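Local coordinates for E3 19 kDa protein (Human adenovirus E serotype 4, PDB 5IRO) that probably binds class I MHC heavy chains and retains them in the endoplasmic reticulum, hindering antigen display at the surface of infected cells, at residues D[96-99]-D[103-106]. Residues are numbered along the deposited sequence; the frame is centred on the assembly and turned at random.
Sequences FMSR and MWPP
The side chains of R99 and W104 extend together in one direction, the guanidinium of the one lying near CE3 and CZ3 of the other's six-membered ring, which it meets obliquely. CE3 of W104 sits over the centre of one guanidinium face, and R99 NH2 comes within 3.1 Å of W104 CZ3. The two planes are 34° apart, so this is a tilted contact rather than a parallel stack. The bend of the R99 chain at chi2 (-49°) helps bring its end back toward the indole although its CB points away. Arginine suits the place because its flat head can lie against part of a ring while an N-H reaches a polar partner: NH2 hydrogen-bonds OD1 of N92, beside C91, whose disulfide to C29 ties this region to the sheet.

The backbone supplies the hydrogen bonds of the contact, near the C-terminal end of the chain, after the strands, in what is probably the lumenal part of E3-19K. S98 O, on the short helix 97-100, receives the N-H of M103 at 3.1 Å and a weaker bond from W104 N at 3.4 Å, which together fold the chain back after the helix. S98 is small enough to fit beside W104 CB, 3.6 Å from its OG. A chi1 of -158° swings the W104 indole away from its own N; the buried ring lies between R99 and P106, and the cis peptide before P105 turns the chain there.

M103 forms the loose side: partly exposed and poorly ordered, its flexible thioether leads away from S98 and packs on N27 and a polar side chain of another protein's chain. The chemistry thus implies a C-terminal turn held by one shared carbonyl and a buried indole, against which rests an arginine also engaged by N92.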
ATOM      1  N   PHE D  96      -6.727 -20.176  -3.675  1.00 34.27           N
ATOM      2  CA  PHE D  96      -6.197 -21.536  -3.677  1.00 37.19           C
ATOM      3  C   PHE D  96      -5.050 -21.708  -2.691  1.00 46.55           C
ATOM      4  O   PHE D  96      -4.932 -22.743  -2.034  1.00 43.01           O
ATOM      5  CB  PHE D  96      -5.751 -21.938  -5.089  1.00 41.20           C
ATOM      6  CG  PHE D  96      -4.634 -21.092  -5.644  1.00 52.01           C
ATOM      7  CD1 PHE D  96      -3.306 -21.443  -5.449  1.00 55.70           C
ATOM      8  CD2 PHE D  96      -4.916 -19.935  -6.350  1.00 52.83           C
ATOM      9  CE1 PHE D  96      -2.287 -20.658  -5.958  1.00 56.92           C
ATOM     10  CE2 PHE D  96      -3.906 -19.149  -6.861  1.00 56.53           C
ATOM     11  CZ  PHE D  96      -2.589 -19.510  -6.665  1.00 60.56           C
ATOM     12  N   MET D  97      -4.208 -20.688  -2.584  1.00 54.40           N
ATOM     13  CA  MET D  97      -3.054 -20.760  -1.704  1.00 53.44           C
ATOM     14  C   MET D  97      -3.515 -20.510  -0.273  1.00 55.44           C
ATOM     15  O   MET D  97      -2.826 -20.847   0.682  1.00 53.93           O
ATOM     16  CB  MET D  97      -1.965 -19.776  -2.132  1.00 45.62           C
ATOM     17  CG  MET D  97      -0.645 -19.986  -1.408  1.00 56.76           C
ATOM     18  SD  MET D  97       0.672 -18.937  -2.041  1.00 49.82           S
ATOM     19  CE  MET D  97       0.933 -19.676  -3.651  1.00 67.66           C
ATOM     20  N   SER D  98      -4.702 -19.932  -0.134  1.00 52.08           N
ATOM     21  CA  SER D  98      -5.256 -19.668   1.184  1.00 58.71           C
ATOM     22  C   SER D  98      -5.928 -20.921   1.741  1.00 56.30           C
ATOM     23  O   SER D  98      -6.314 -20.956   2.908  1.00 63.08           O
ATOM     24  CB  SER D  98      -6.245 -18.498   1.134  1.00 49.88           C
ATOM     25  OG  SER D  98      -7.294 -18.746   0.214  1.00 43.10           O
ATOM     26  N   ARG D  99      -6.067 -21.946   0.900  1.00 50.56           N
ATOM     27  CA  ARG D  99      -6.655 -23.214   1.329  1.00 53.44           C
ATOM     28  C   ARG D  99      -5.620 -24.101   2.001  1.00 59.47           C
ATOM     29  O   ARG D  99      -5.899 -24.758   3.005  1.00 68.20           O
ATOM     30  CB  ARG D  99      -7.235 -23.981   0.138  1.00 47.09           C
ATOM     31  CG  ARG D  99      -8.182 -23.192  -0.721  1.00 41.90           C
ATOM     32  CD  ARG D  99      -9.229 -22.492   0.114  1.00 34.25           C
ATOM     33  NE  ARG D  99     -10.019 -21.584  -0.706  1.00 32.27           N
ATOM     34  CZ  ARG D  99     -11.241 -21.849  -1.146  1.00 31.66           C
ATOM     35  NH1 ARG D  99     -11.836 -22.988  -0.822  1.00 28.03           N
ATOM     36  NH2 ARG D  99     -11.879 -20.959  -1.891  1.00 34.18           N
ATOM     37  N   MET D 103      -6.675 -20.307   5.892  1.00168.86           N
ATOM     38  CA  MET D 103      -7.123 -18.956   6.223  1.00160.72           C
ATOM     39  C   MET D 103      -8.438 -18.623   5.518  1.00159.89           C
ATOM     40  O   MET D 103      -9.084 -17.623   5.831  1.00158.89           O
ATOM     41  CB  MET D 103      -6.047 -17.919   5.884  1.00160.54           C
ATOM     42  CG  MET D 103      -6.252 -16.562   6.560  1.00168.19           C
ATOM     43  SD  MET D 103      -5.826 -16.532   8.314  1.00180.13           S
ATOM     44  CE  MET D 103      -6.365 -14.882   8.768  1.00152.36           C
ATOM     45  N   TRP D 104      -8.845 -19.476   4.583  1.00 67.71           N
ATOM     46  CA  TRP D 104     -10.145 -19.314   3.953  1.00 64.39           C
ATOM     47  C   TRP D 104     -10.781 -20.703   3.954  1.00 64.46           C
ATOM     48  O   TRP D 104     -10.099 -21.686   3.659  1.00 52.15           O
ATOM     49  CB  TRP D 104     -10.007 -18.800   2.521  1.00 61.25           C
ATOM     50  CG  TRP D 104     -11.246 -18.117   2.010  1.00 58.32           C
ATOM     51  CD1 TRP D 104     -11.553 -16.793   2.135  1.00 53.99           C
ATOM     52  CD2 TRP D 104     -12.379 -18.729   1.381  1.00 61.17           C
ATOM     53  NE1 TRP D 104     -12.778 -16.533   1.575  1.00 53.31           N
ATOM     54  CE2 TRP D 104     -13.311 -17.707   1.112  1.00 52.59           C
ATOM     55  CE3 TRP D 104     -12.688 -20.037   1.009  1.00 66.75           C
ATOM     56  CZ2 TRP D 104     -14.529 -17.955   0.483  1.00 44.26           C
ATOM     57  CZ3 TRP D 104     -13.897 -20.281   0.381  1.00 64.58           C
ATOM     58  CH2 TRP D 104     -14.799 -19.246   0.122  1.00 43.31           C
ATOM     59  N   PRO D 105     -12.084 -20.806   4.275  1.00 79.10           N
ATOM     60  CA  PRO D 105     -13.121 -19.799   4.554  1.00 67.73           C
ATOM     61  C   PRO D 105     -12.779 -18.803   5.668  1.00 67.90           C
ATOM     62  O   PRO D 105     -11.981 -19.124   6.551  1.00 76.01           O
ATOM     63  CB  PRO D 105     -14.328 -20.656   4.976  1.00 70.04           C
ATOM     64  CG  PRO D 105     -13.758 -21.984   5.347  1.00 70.19           C
ATOM     65  CD  PRO D 105     -12.613 -22.172   4.418  1.00 73.59           C
ATOM     66  N   PRO D 106     -13.383 -17.600   5.619  1.00 61.38           N
ATOM     67  CA  PRO D 106     -13.150 -16.465   6.523  1.00 61.06           C
ATOM     68  C   PRO D 106     -13.073 -16.801   8.015  1.00 67.74           C
ATOM     69  O   PRO D 106     -12.564 -15.982   8.782  1.00 73.43           O
ATOM     70  CB  PRO D 106     -14.358 -15.570   6.251  1.00 60.77           C
ATOM     71  CG  PRO D 106     -14.628 -15.783   4.810  1.00 58.09           C
ATOM     72  CD  PRO D 106     -14.324 -17.238   4.540  1.00 56.79           C
TER